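Local coordinates for protein multiheme cytochrome cf (Carboxydothermus ferrireducens DSM 11255, PDB 6QVM) that probably carries electrons through a chain of bound hemes across the cell's S-layer to extracellular Fe(III), including insoluble substrates, at residues 37-42 / 73-78; 324-329 / 383-388; 610-615 / 656-661. All coordinates share one frame; numbering follows the deposited sequence.

In the fold
The three contacts illustrate one principle of multiheme cytochromes: short segments, mostly loops and turns, meet beside heme ligands. Contacts 1 and 3 lie on opposite sides of the centre of the chain, their own centres about 66 Å apart, while contact 2 sits between them in sequence and nearer the middle. Contact 1 is partly buried, with Gln40 at its surface; contacts 2 and 3 are more enclosed. Contact 1 holds the end of a CXXCH motif and contact 2 a complete one, whereas contact 3 packs a helix against a loop that supplies a distal histidine. Side-chain and backbone donors to backbone carbonyls dominate contact 1, a glycine and nearby calcium mark contact 2, and a tryptophan carries contact 3.

Contact 1: residues 37-42 / 73-78; sequences YCHQVP and AQIPLT. With HEC (heme c), chain E.
His39 and Ile75 meet through two parts of the imidazole ring. Its ND1 donates to Ile75 O at 3.0 Å, in an almost straight bond (173°) with the oxygen in the ring plane. Ile75 CD1 lies over one ring face, offset toward the rim, in a CH-pi contact 3.7 Å from the ring centroid. The isoleucine places CG1 between its backbone N and carbonyl carbon (chi1 43°), and CD1 beyond it touches both imidazole and heme. Because His39 NE2 binds the heme iron, the ring is gripped at both nitrogens; the carbonyl probably helps set its turn about the iron bond and would probably make it a stronger electron donor.

Around this centre the backbones form a single bridge at His39 and Leu77. Gln40 N donates to Pro76 O, and Thr78 N donates to Cys38 O at 2.7 Å. The side chain of Gln40, extended beyond CG, crosses Pro76 at about a right angle, and its NE2 reaches Leu77 O at 3.1 Å from above the carbonyl plane. Thr78 OG1 donates to Tyr37 O at 2.7 Å and caps helix 79-86 by accepting from Gly81 N.

Cys38 SG is bonded to heme CAC, so Cys38 and His39 close a CXXCH motif. With Thr24 N as the second iron ligand, the arrangement is a c-type heme site with the amine-type axial ligation known from cytochrome f.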
loop_
_atom_site.group_PDB
_atom_site.type_symbol
_atom_site.label_atom_id
_atom_site.label_comp_id
_atom_site.label_asym_id
_atom_site.label_seq_id
_atom_site.Cartn_x
_atom_site.Cartn_y
_atom_site.Cartn_z
ATOM N N TYR A 37 -31.793 5.488 0.741
ATOM C CA TYR A 37 -31.681 4.126 0.228
ATOM C C TYR A 37 -30.251 3.609 0.360
ATOM O O TYR A 37 -30.036 2.448 0.729
ATOM C CB TYR A 37 -32.156 4.087 -1.228
ATOM C CG TYR A 37 -32.239 2.706 -1.848
ATOM C CD1 TYR A 37 -33.289 1.849 -1.546
ATOM C CD2 TYR A 37 -31.273 2.264 -2.745
ATOM C CE1 TYR A 37 -33.371 0.586 -2.111
ATOM C CE2 TYR A 37 -31.346 1.000 -3.315
ATOM C CZ TYR A 37 -32.402 0.168 -3.000
ATOM O OH TYR A 37 -32.486 -1.089 -3.561
ATOM N N CYS A 38 -29.264 4.465 0.088
ATOM C CA CYS A 38 -27.859 4.092 0.165
ATOM C C CYS A 38 -27.123 4.706 1.344
ATOM O O CYS A 38 -26.063 4.196 1.719
ATOM C CB CYS A 38 -27.128 4.492 -1.121
ATOM S SG CYS A 38 -27.801 3.757 -2.632
ATOM N N HIS A 39 -27.642 5.782 1.931
ATOM C CA HIS A 39 -26.981 6.470 3.031
ATOM C C HIS A 39 -27.804 6.342 4.303
ATOM O O HIS A 39 -29.039 6.360 4.264
ATOM C CB HIS A 39 -26.768 7.955 2.717
ATOM C CG HIS A 39 -25.838 8.204 1.574
ATOM N ND1 HIS A 39 -24.468 8.263 1.725
ATOM C CD2 HIS A 39 -26.081 8.409 0.259
ATOM C CE1 HIS A 39 -23.909 8.492 0.550
ATOM N NE2 HIS A 39 -24.865 8.587 -0.356
ATOM N N GLN A 40 -27.112 6.219 5.432
ATOM C CA GLN A 40 -27.773 6.251 6.726
ATOM C C GLN A 40 -28.137 7.682 7.097
ATOM O O GLN A 40 -27.412 8.633 6.790
ATOM C CB GLN A 40 -26.888 5.640 7.810
ATOM C CG GLN A 40 -26.649 4.147 7.635
ATOM C CD GLN A 40 -25.692 3.584 8.668
ATOM O OE1 GLN A 40 -25.876 3.781 9.865
ATOM N NE2 GLN A 40 -24.654 2.898 8.206
ATOM N N VAL A 41 -29.278 7.827 7.760
ATOM C CA VAL A 41 -29.771 9.134 8.180
ATOM C C VAL A 41 -29.891 9.124 9.700
ATOM O O VAL A 41 -30.105 8.056 10.293
ATOM C CB VAL A 41 -31.109 9.470 7.500
ATOM C CG1 VAL A 41 -30.973 9.394 5.982
ATOM C CG2 VAL A 41 -32.200 8.528 7.978
ATOM N N PRO A 42 -29.745 10.269 10.370
ATOM C CA PRO A 42 -29.817 10.280 11.836
ATOM C C PRO A 42 -31.171 9.801 12.335
ATOM O O PRO A 42 -32.191 9.936 11.655
ATOM C CB PRO A 42 -29.585 11.752 12.194
ATOM C CG PRO A 42 -28.850 12.308 11.024
ATOM C CD PRO A 42 -29.405 11.591 9.824
ATOM N N ALA A 73 -18.503 9.949 6.263
ATOM C CA ALA A 73 -18.399 9.972 7.717
ATOM C C ALA A 73 -19.654 10.561 8.340
ATOM O O ALA A 73 -20.041 10.174 9.448
ATOM C CB ALA A 73 -17.163 10.762 8.144
ATOM N N GLN A 74 -20.299 11.496 7.641
ATOM C CA GLN A 74 -21.583 12.024 8.090
ATOM C C GLN A 74 -22.712 11.065 7.735
ATOM O O GLN A 74 -23.583 10.778 8.562
ATOM C CB GLN A 74 -21.846 13.397 7.467
ATOM C CG GLN A 74 -20.733 14.418 7.657
ATOM C CD GLN A 74 -20.909 15.617 6.741
ATOM O OE1 GLN A 74 -20.639 15.547 5.540
ATOM N NE2 GLN A 74 -21.396 16.716 7.298
ATOM N N ILE A 75 -22.723 10.585 6.495
ATOM C CA ILE A 75 -23.789 9.720 6.002
ATOM C C ILE A 75 -23.194 8.386 5.559
ATOM O O ILE A 75 -22.979 8.165 4.358
ATOM C CB ILE A 75 -24.573 10.401 4.869
ATOM C CG1 ILE A 75 -23.625 11.111 3.896
ATOM C CG2 ILE A 75 -25.559 11.393 5.450
ATOM C CD1 ILE A 75 -24.298 11.542 2.610
ATOM N N PRO A 76 -22.911 7.470 6.485
ATOM C CA PRO A 76 -22.342 6.177 6.090
ATOM C C PRO A 76 -23.330 5.369 5.260
ATOM O O PRO A 76 -24.543 5.590 5.287
ATOM C CB PRO A 76 -22.041 5.487 7.429
ATOM C CG PRO A 76 -22.129 6.586 8.471
ATOM C CD PRO A 76 -23.152 7.542 7.933
ATOM N N LEU A 77 -22.790 4.400 4.525
ATOM C CA LEU A 77 -23.597 3.643 3.583
ATOM C C LEU A 77 -24.464 2.618 4.300
ATOM O O LEU A 77 -24.061 2.026 5.305
ATOM C CB LEU A 77 -22.705 2.942 2.561
ATOM C CG LEU A 77 -21.799 3.839 1.720
ATOM C CD1 LEU A 77 -20.851 2.999 0.878
ATOM C CD2 LEU A 77 -22.625 4.756 0.835
ATOM N N THR A 78 -25.671 2.422 3.776
ATOM C CA THR A 78 -26.495 1.289 4.159
ATOM C C THR A 78 -25.977 0.026 3.471
ATOM O O THR A 78 -25.025 0.063 2.686
ATOM C CB THR A 78 -27.957 1.537 3.787
ATOM O OG1 THR A 78 -28.081 1.657 2.362
ATOM C CG2 THR A 78 -28.466 2.817 4.441
HETATM FE FE HEC E . -24.492 9.293 -2.094
HETATM C CHA HEC E . -21.086 9.359 -1.593
HETATM C CHB HEC E . -24.723 12.491 -0.888
HETATM C CHC HEC E . -27.863 9.305 -2.815
HETATM C CHD HEC E . -24.337 5.945 -2.995
HETATM N NA HEC E . -23.159 10.665 -1.390
HETATM C C1A HEC E . -21.801 10.476 -1.227
HETATM C C2A HEC E . -21.243 11.663 -0.615
HETATM C C3A HEC E . -22.255 12.523 -0.407
HETATM C C4A HEC E . -23.474 11.912 -0.891
HETATM C CMA HEC E . -22.159 13.927 0.224
HETATM C CAA HEC E . -19.749 11.848 -0.251
HETATM C CBA HEC E . -19.125 12.959 -1.092
HETATM C CGA HEC E . -18.807 12.454 -2.474
HETATM O O1A HEC E . -18.922 13.255 -3.438
HETATM O O2A HEC E . -18.435 11.260 -2.612
HETATM N NB HEC E . -26.011 10.635 -1.883
HETATM C C1B HEC E . -25.872 11.922 -1.399
HETATM C C2B HEC E . -27.156 12.580 -1.511
HETATM C C3B HEC E . -28.033 11.699 -2.033
HETATM C C4B HEC E . -27.322 10.461 -2.291
HETATM C CMB HEC E . -27.421 14.031 -1.048
HETATM C CAB HEC E . -29.533 11.936 -2.333
HETATM C CBB HEC E . -29.740 13.044 -3.392
HETATM N NC HEC E . -25.841 7.887 -2.739
HETATM C C1C HEC E . -27.180 8.118 -3.007
HETATM C C2C HEC E . -27.763 6.891 -3.525
HETATM C C3C HEC E . -26.777 5.971 -3.627
HETATM C C4C HEC E . -25.559 6.579 -3.107
HETATM C CMC HEC E . -29.230 6.760 -4.002
HETATM C CAC HEC E . -26.873 4.493 -4.112
HETATM C CBC HEC E . -27.407 4.350 -5.557
HETATM N ND HEC E . -22.956 7.874 -2.264
HETATM C C1D HEC E . -23.141 6.549 -2.662
HETATM C C2D HEC E . -21.857 5.892 -2.681
HETATM C C3D HEC E . -20.849 6.960 -2.240
HETATM C C4D HEC E . -21.618 8.156 -2.008
HETATM C CMD HEC E . -21.563 4.427 -3.066
HETATM C CAD HEC E . -19.323 6.817 -2.096
HETATM C CBD HEC E . -18.721 7.110 -3.468
HETATM C CGD HEC E . -17.216 7.072 -3.412
HETATM O O1D HEC E . -16.629 7.647 -2.455
HETATM O O2D HEC E . -16.608 6.476 -4.340
HETATM O O HOH W 1 -26.151 9.871 8.971
#

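Contact 2: residues 324-329 / 383-388. With CA (calcium ion), chain S; HEC (heme c), chain J.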
loop_
_atom_site.group_PDB
_atom_site.type_symbol
_atom_site.label_atom_id
_atom_site.label_comp_id
_atom_site.label_asym_id
_atom_site.label_seq_id
_atom_site.Cartn_x
_atom_site.Cartn_y
_atom_site.Cartn_z
ATOM N N GLY A 324 -4.205 -7.104 17.965
ATOM C CA GLY A 324 -3.140 -6.261 18.447
ATOM C C GLY A 324 -2.222 -5.762 17.353
ATOM O O GLY A 324 -2.473 -5.941 16.157
ATOM N N PRO A 325 -1.131 -5.110 17.754
ATOM C CA PRO A 325 -0.184 -4.575 16.771
ATOM C C PRO A 325 0.443 -5.676 15.931
ATOM O O PRO A 325 0.688 -6.790 16.404
ATOM C CB PRO A 325 0.870 -3.871 17.636
ATOM C CG PRO A 325 0.174 -3.597 18.936
ATOM C CD PRO A 325 -0.760 -4.755 19.134
ATOM N N ASN A 326 0.711 -5.348 14.672
ATOM C CA ASN A 326 1.374 -6.260 13.756
ATOM C C ASN A 326 2.814 -5.818 13.530
ATOM O O ASN A 326 3.226 -4.717 13.908
ATOM C CB ASN A 326 0.623 -6.350 12.425
ATOM C CG ASN A 326 0.506 -5.016 11.734
ATOM O OD1 ASN A 326 0.318 -3.987 12.376
ATOM N ND2 ASN A 326 0.615 -5.023 10.416
ATOM N N GLY A 327 3.581 -6.693 12.894
ATOM C CA GLY A 327 4.984 -6.416 12.684
ATOM C C GLY A 327 5.864 -7.069 13.728
ATOM O O GLY A 327 5.553 -8.161 14.215
ATOM N N ILE A 328 6.948 -6.387 14.102
ATOM C CA ILE A 328 7.990 -7.018 14.908
ATOM C C ILE A 328 7.521 -7.278 16.340
ATOM O O ILE A 328 8.053 -8.166 17.019
ATOM C CB ILE A 328 9.266 -6.160 14.864
ATOM C CG1 ILE A 328 10.437 -6.914 15.491
ATOM C CG2 ILE A 328 9.036 -4.814 15.532
ATOM C CD1 ILE A 328 11.780 -6.502 14.939
ATOM N N THR A 329 6.526 -6.535 16.822
ATOM C CA THR A 329 5.979 -6.768 18.152
ATOM C C THR A 329 4.723 -7.630 18.126
ATOM O O THR A 329 4.040 -7.736 19.148
ATOM C CB THR A 329 5.672 -5.439 18.852
ATOM O OG1 THR A 329 4.574 -4.794 18.196
ATOM C CG2 THR A 329 6.888 -4.516 18.831
ATOM N N CYS A 383 5.759 1.278 7.571
ATOM C CA CYS A 383 6.555 0.212 6.976
ATOM C C CYS A 383 7.621 -0.343 7.911
ATOM O O CYS A 383 7.969 -1.526 7.809
ATOM C CB CYS A 383 7.240 0.712 5.700
ATOM S SG CYS A 383 6.249 1.862 4.725
ATOM N N GLU A 384 8.134 0.479 8.827
ATOM C CA GLU A 384 9.276 0.086 9.642
ATOM C C GLU A 384 8.945 -1.008 10.648
ATOM O O GLU A 384 9.865 -1.647 11.162
ATOM C CB GLU A 384 9.841 1.302 10.376
ATOM C CG GLU A 384 10.732 2.185 9.517
ATOM C CD GLU A 384 10.991 3.538 10.150
ATOM O OE1 GLU A 384 10.078 4.075 10.808
ATOM O OE2 GLU A 384 12.112 4.062 10.000
ATOM N N LYS A 385 7.668 -1.242 10.949
ATOM C CA LYS A 385 7.346 -2.295 11.905
ATOM C C LYS A 385 7.655 -3.679 11.354
ATOM O O LYS A 385 7.747 -4.635 12.131
ATOM C CB LYS A 385 5.882 -2.197 12.327
ATOM C CG LYS A 385 4.895 -2.248 11.181
ATOM C CD LYS A 385 3.677 -1.389 11.498
ATOM C CE LYS A 385 2.374 -2.075 11.098
ATOM N NZ LYS A 385 1.174 -1.308 11.542
ATOM N N CYS A 386 7.815 -3.805 10.036
ATOM C CA CYS A 386 8.348 -5.008 9.407
ATOM C C CYS A 386 9.717 -4.789 8.779
ATOM O O CYS A 386 10.606 -5.623 8.949
ATOM C CB CYS A 386 7.384 -5.531 8.337
ATOM S SG CYS A 386 5.728 -5.936 8.937
ATOM N N HIS A 387 9.908 -3.679 8.066
ATOM C CA HIS A 387 11.216 -3.321 7.517
ATOM C C HIS A 387 11.989 -2.511 8.560
ATOM O O HIS A 387 12.207 -1.306 8.425
ATOM C CB HIS A 387 11.058 -2.528 6.228
ATOM C CG HIS A 387 10.241 -3.205 5.172
ATOM N ND1 HIS A 387 10.811 -3.833 4.086
ATOM C CD2 HIS A 387 8.901 -3.309 5.007
ATOM C CE1 HIS A 387 9.858 -4.322 3.313
ATOM N NE2 HIS A 387 8.689 -4.016 3.847
ATOM N N GLU A 388 12.418 -3.203 9.617
ATOM C CA GLU A 388 12.884 -2.495 10.804
ATOM C C GLU A 388 14.247 -1.843 10.620
ATOM O O GLU A 388 14.613 -0.982 11.425
ATOM C CB GLU A 388 12.924 -3.442 12.004
ATOM C CG GLU A 388 14.188 -4.282 12.113
ATOM C CD GLU A 388 14.271 -5.380 11.072
ATOM O OE1 GLU A 388 15.316 -5.483 10.399
ATOM O OE2 GLU A 388 13.302 -6.153 10.934
HETATM CA CA CA S . 14.186 3.831 11.167
HETATM FE FE HEC J . 7.127 -4.516 2.763
HETATM C CHA HEC J . 8.450 -6.752 0.566
HETATM C CHB HEC J . 8.200 -1.921 0.755
HETATM C CHC HEC J . 5.322 -2.287 4.665
HETATM C CHD HEC J . 6.530 -6.997 5.093
HETATM N NA HEC J . 8.122 -4.356 0.991
HETATM C C1A HEC J . 8.628 -5.418 0.270
HETATM C C2A HEC J . 9.380 -4.890 -0.850
HETATM C C3A HEC J . 9.315 -3.556 -0.796
HETATM C C4A HEC J . 8.529 -3.197 0.365
HETATM C CMA HEC J . 9.979 -2.580 -1.787
HETATM C CAA HEC J . 10.125 -5.733 -1.906
HETATM C CBA HEC J . 9.210 -5.954 -3.106
HETATM C CGA HEC J . 9.996 -6.650 -4.186
HETATM O O1A HEC J . 10.822 -7.549 -3.864
HETATM O O2A HEC J . 9.786 -6.303 -5.378
HETATM N NB HEC J . 6.827 -2.484 2.724
HETATM C C1B HEC J . 7.322 -1.609 1.772
HETATM C C2B HEC J . 6.765 -0.301 2.030
HETATM C C3B HEC J . 5.974 -0.393 3.119
HETATM C C4B HEC J . 5.996 -1.775 3.572
HETATM C CMB HEC J . 7.108 0.950 1.188
HETATM C CAB HEC J . 5.167 0.748 3.789
HETATM C CBB HEC J . 4.154 1.415 2.823
HETATM N NC HEC J . 6.170 -4.616 4.575
HETATM C C1C HEC J . 5.411 -3.593 5.128
HETATM C C2C HEC J . 4.737 -4.113 6.309
HETATM C C3C HEC J . 5.013 -5.437 6.399
HETATM C C4C HEC J . 5.956 -5.760 5.330
HETATM C CMC HEC J . 3.742 -3.307 7.181
HETATM C CAC HEC J . 4.543 -6.449 7.490
HETATM C CBC HEC J . 3.005 -6.588 7.598
HETATM N ND HEC J . 7.442 -6.552 2.823
HETATM C C1D HEC J . 7.112 -7.383 3.898
HETATM C C2D HEC J . 7.500 -8.733 3.563
HETATM C C3D HEC J . 8.096 -8.649 2.154
HETATM C C4D HEC J . 8.017 -7.261 1.772
HETATM C CMD HEC J . 7.350 -9.997 4.429
HETATM C CAD HEC J . 8.640 -9.807 1.303
HETATM C CBD HEC J . 7.485 -10.199 0.374
HETATM C CGD HEC J . 7.791 -11.441 -0.423
HETATM O O1D HEC J . 8.999 -11.739 -0.612
HETATM O O2D HEC J . 6.827 -12.121 -0.871
HETATM O O HOH W 2 2.090 -2.104 14.655
HETATM O O HOH W 3 15.174 1.608 11.634
HETATM O O HOH W 4 12.637 2.636 12.738
HETATM O O HOH W 5 13.548 5.433 13.168
#
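Gly327 and Lys385 bring their CA atoms to 4.8 Å, and the next residue, Ile328, donates its backbone N to Lys385 O at 2.8 Å in a bond bent to 130° at the hydrogen. Gly327 CA lies 3.3 Å from the same oxygen. A CB at this position would collide with that carbonyl and press on the oxygen of the residue before, so the close approach depends on a bare CA. Ile328 sets CB and CG2 beside Lys385 O as well.

Lys385 places CG between its backbone N and carbonyl carbon (chi1 56°), and the chain, bent further along, passes Asn326 O before crossing the Asn326 side chain obliquely. Its NZ makes a weak hydrogen bond to Asn326 OD1 at 2.9 Å, while CE lies 3.1 Å from Asn326 OD1. The amide is held more firmly at its other end, where ND2 donates to Ala353 O. Water 2 donates to Asn326 O and links weakly to NZ.

On the calcium side, Glu384 OE2 binds the ion at 2.4 Å, and a calcium-bound water donates to Glu388 O; Gly395, Asn398 and Asp399 complete the protein ligands. Cys383 and Cys386 are joined to heme CAB and CAC, and His387 NE2 binds iron opposite His243. Segment 383-388 thus contains the CXXCH motif of a bis-histidine c-type heme, with a calcium ion bound through Glu384, between the two cysteines of the motif.

Contact 3: residues 610-615 / 656-661; sequences KAWTDK and HGIHNT. With HEC (heme c), chain N.
Trp612 reaches from its helix to the loop at His656, and the other side chains are arranged round its indole. The CB of Trp612 points toward the loop, and CG stands anti to the backbone N (chi1 170°). NE1 donates to His656 O at 2.9 Å; the bond is bent (137°), and the donor lies in the plane of that carbonyl although the oxygen is tilted from the indole plane. Ile658 slides past the indole in the opposite direction, bringing CD1 to 3.7 Å from Trp612 CD1 on the five-membered ring. Thr661 meets the CZ2-CH2 rim of the indole, its CG2 lying 3.4 Å from Trp612 CZ2 and its CB near CH2.

One residue further along the helix, Thr613 meets the His656 side chain, with OG1 3.3 Å from His656 CD2. The turn that presents the carbonyl has left-handed backbone angles at both His656 and Gly657. An alanine in place of Trp612 would probably leave His656 O without this donor and open a gap beside Ile658 and Thr661.

Ile658 also carries the contact to the heme, since its CG2 lies 3.7 Å from heme CBC. The next residue, His659, binds the iron through NE2 as partner of His553, while Asp653 accepts from its ND1. Asn660 then caps helix 661-672. The chemistry, one directional N-H bond set within apolar contacts, suggests that the indole helps hold helix 606-628 against the loop that supplies the second axial ligand.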
loop_
_atom_site.group_PDB
_atom_site.type_symbol
_atom_site.label_atom_id
_atom_site.label_comp_id
_atom_site.label_asym_id
_atom_site.label_seq_id
_atom_site.Cartn_x
_atom_site.Cartn_y
_atom_site.Cartn_z
ATOM N N LYS A 610 41.939 7.412 -0.854
ATOM C CA LYS A 610 42.367 8.638 -0.184
ATOM C C LYS A 610 43.273 9.473 -1.081
ATOM O O LYS A 610 43.195 10.708 -1.077
ATOM C CB LYS A 610 43.074 8.304 1.129
ATOM C CG LYS A 610 42.200 8.492 2.361
ATOM C CD LYS A 610 43.011 8.426 3.642
ATOM C CE LYS A 610 43.918 9.635 3.780
ATOM N NZ LYS A 610 43.140 10.903 3.669
ATOM N N ALA A 611 44.123 8.815 -1.870
ATOM C CA ALA A 611 44.969 9.497 -2.842
ATOM C C ALA A 611 44.156 10.435 -3.719
ATOM O O ALA A 611 44.346 11.653 -3.671
ATOM C CB ALA A 611 45.708 8.480 -3.711
ATOM N N TRP A 612 43.241 9.874 -4.517
ATOM C CA TRP A 612 42.411 10.703 -5.386
ATOM C C TRP A 612 41.616 11.734 -4.592
ATOM O O TRP A 612 41.447 12.871 -5.046
ATOM C CB TRP A 612 41.469 9.836 -6.222
ATOM C CG TRP A 612 40.434 10.647 -6.949
ATOM C CD1 TRP A 612 39.233 11.075 -6.457
ATOM C CD2 TRP A 612 40.518 11.147 -8.288
ATOM N NE1 TRP A 612 38.564 11.807 -7.404
ATOM C CE2 TRP A 612 39.328 11.863 -8.540
ATOM C CE3 TRP A 612 41.479 11.053 -9.300
ATOM C CZ2 TRP A 612 39.080 12.492 -9.757
ATOM C CZ3 TRP A 612 41.229 11.671 -10.510
ATOM C CH2 TRP A 612 40.037 12.382 -10.729
ATOM N N THR A 613 41.109 11.359 -3.412
ATOM C CA THR A 613 40.191 12.231 -2.684
ATOM C C THR A 613 40.921 13.407 -2.041
ATOM O O THR A 613 40.466 14.549 -2.146
ATOM C CB THR A 613 39.409 11.424 -1.646
ATOM O OG1 THR A 613 38.048 11.289 -2.089
ATOM C CG2 THR A 613 39.438 12.104 -0.279
ATOM N N ASP A 614 42.073 13.157 -1.408
ATOM C CA ASP A 614 42.892 14.261 -0.914
ATOM C C ASP A 614 43.292 15.171 -2.062
ATOM O O ASP A 614 43.121 16.391 -2.000
ATOM C CB ASP A 614 44.144 13.735 -0.213
ATOM C CG ASP A 614 43.838 12.924 1.031
ATOM O OD1 ASP A 614 42.774 13.140 1.641
ATOM O OD2 ASP A 614 44.681 12.076 1.407
ATOM N N LYS A 615 43.803 14.569 -3.135
ATOM C CA LYS A 615 44.304 15.310 -4.283
ATOM C C LYS A 615 43.241 16.212 -4.898
ATOM O O LYS A 615 43.575 17.244 -5.488
ATOM C CB LYS A 615 44.866 14.307 -5.284
ATOM C CG LYS A 615 45.147 14.817 -6.672
ATOM C CD LYS A 615 45.579 13.651 -7.545
ATOM C CE LYS A 615 45.738 14.060 -8.996
ATOM N NZ LYS A 615 44.434 14.428 -9.608
ATOM N N HIS A 656 33.990 14.662 -4.017
ATOM C CA HIS A 656 35.432 14.708 -4.256
ATOM C C HIS A 656 35.757 14.299 -5.691
ATOM O O HIS A 656 36.768 13.646 -5.961
ATOM C CB HIS A 656 36.198 13.839 -3.260
ATOM C CG HIS A 656 35.758 14.013 -1.842
ATOM N ND1 HIS A 656 35.304 15.215 -1.346
ATOM C CD2 HIS A 656 35.692 13.133 -0.816
ATOM C CE1 HIS A 656 34.982 15.069 -0.072
ATOM N NE2 HIS A 656 35.211 13.816 0.274
ATOM N N GLY A 657 34.874 14.666 -6.614
ATOM C CA GLY A 657 35.066 14.368 -8.015
ATOM C C GLY A 657 34.802 12.937 -8.432
ATOM O O GLY A 657 34.994 12.609 -9.610
ATOM N N ILE A 658 34.358 12.076 -7.513
ATOM C CA ILE A 658 34.068 10.692 -7.869
ATOM C C ILE A 658 32.877 10.613 -8.821
ATOM O O ILE A 658 32.848 9.764 -9.719
ATOM C CB ILE A 658 33.839 9.854 -6.599
ATOM C CG1 ILE A 658 35.130 9.770 -5.780
ATOM C CG2 ILE A 658 33.352 8.461 -6.953
ATOM C CD1 ILE A 658 36.216 8.959 -6.453
ATOM N N HIS A 659 31.887 11.494 -8.660
ATOM C CA HIS A 659 30.723 11.487 -9.540
ATOM C C HIS A 659 31.083 11.656 -11.013
ATOM O O HIS A 659 30.246 11.358 -11.872
ATOM C CB HIS A 659 29.740 12.587 -9.115
ATOM C CG HIS A 659 29.014 12.286 -7.838
ATOM N ND1 HIS A 659 28.236 13.215 -7.182
ATOM C CD2 HIS A 659 28.957 11.157 -7.091
ATOM C CE1 HIS A 659 27.726 12.671 -6.090
ATOM N NE2 HIS A 659 28.147 11.422 -6.012
ATOM N N ASN A 660 32.286 12.145 -11.323
ATOM C CA ASN A 660 32.768 12.262 -12.694
ATOM C C ASN A 660 34.230 12.685 -12.678
ATOM O O ASN A 660 34.530 13.883 -12.684
ATOM C CB ASN A 660 31.935 13.263 -13.504
ATOM C CG ASN A 660 32.128 13.097 -15.006
ATOM O OD1 ASN A 660 33.153 12.589 -15.464
ATOM N ND2 ASN A 660 31.140 13.520 -15.778
ATOM N N THR A 661 35.144 11.706 -12.663
ATOM C CA THR A 661 36.563 12.021 -12.508
ATOM C C THR A 661 37.065 12.896 -13.651
ATOM O O THR A 661 37.900 13.785 -13.442
ATOM C CB THR A 661 37.390 10.738 -12.416
ATOM O OG1 THR A 661 37.073 9.892 -13.531
ATOM C CG2 THR A 661 37.108 10.014 -11.113
HETATM FE FE HEC N . 27.261 10.073 -4.967
HETATM C CHA HEC N . 28.522 11.907 -2.384
HETATM C CHB HEC N . 24.298 11.917 -4.782
HETATM C CHC HEC N . 26.124 8.565 -7.779
HETATM C CHD HEC N . 30.001 7.945 -4.908
HETATM N NA HEC N . 26.530 11.602 -3.815
HETATM C C1A HEC N . 27.234 12.203 -2.790
HETATM C C2A HEC N . 26.380 13.219 -2.206
HETATM C C3A HEC N . 25.217 13.220 -2.859
HETATM C C4A HEC N . 25.290 12.208 -3.883
HETATM C CMA HEC N . 24.016 14.138 -2.553
HETATM C CAA HEC N . 26.760 14.135 -1.029
HETATM C CBA HEC N . 26.591 13.291 0.218
HETATM C CGA HEC N . 27.366 13.908 1.343
HETATM O O1A HEC N . 28.166 13.180 1.983
HETATM O O2A HEC N . 27.182 15.125 1.598
HETATM N NB HEC N . 25.514 10.201 -6.057
HETATM C C1B HEC N . 24.471 11.091 -5.868
HETATM C C2B HEC N . 23.589 11.008 -7.013
HETATM C C3B HEC N . 24.085 10.067 -7.845
HETATM C C4B HEC N . 25.311 9.547 -7.254
HETATM C CMB HEC N . 22.288 11.833 -7.168
HETATM C CAB HEC N . 23.494 9.608 -9.202
HETATM C CBB HEC N . 23.460 10.770 -10.221
HETATM N NC HEC N . 27.931 8.526 -6.092
HETATM C C1C HEC N . 27.295 8.075 -7.235
HETATM C C2C HEC N . 28.079 6.991 -7.794
HETATM C C3C HEC N . 29.180 6.833 -7.031
HETATM C C4C HEC N . 29.090 7.787 -5.933
HETATM C CMC HEC N . 27.736 6.247 -9.106
HETATM C CAC HEC N . 30.327 5.802 -7.220
HETATM C CBC HEC N . 31.093 6.051 -8.538
HETATM N ND HEC N . 29.001 9.940 -3.821
HETATM C C1D HEC N . 29.993 8.975 -3.987
HETATM C C2D HEC N . 31.038 9.232 -3.027
HETATM C C3D HEC N . 30.586 10.463 -2.229
HETATM C C4D HEC N . 29.307 10.842 -2.798
HETATM C CMD HEC N . 32.337 8.426 -2.835
HETATM C CAD HEC N . 31.362 11.139 -1.077
HETATM C CBD HEC N . 30.515 11.053 0.189
HETATM C CGD HEC N . 31.319 10.474 1.325
HETATM O O1D HEC N . 30.808 9.538 2.000
HETATM O O2D HEC N . 32.469 10.940 1.557
#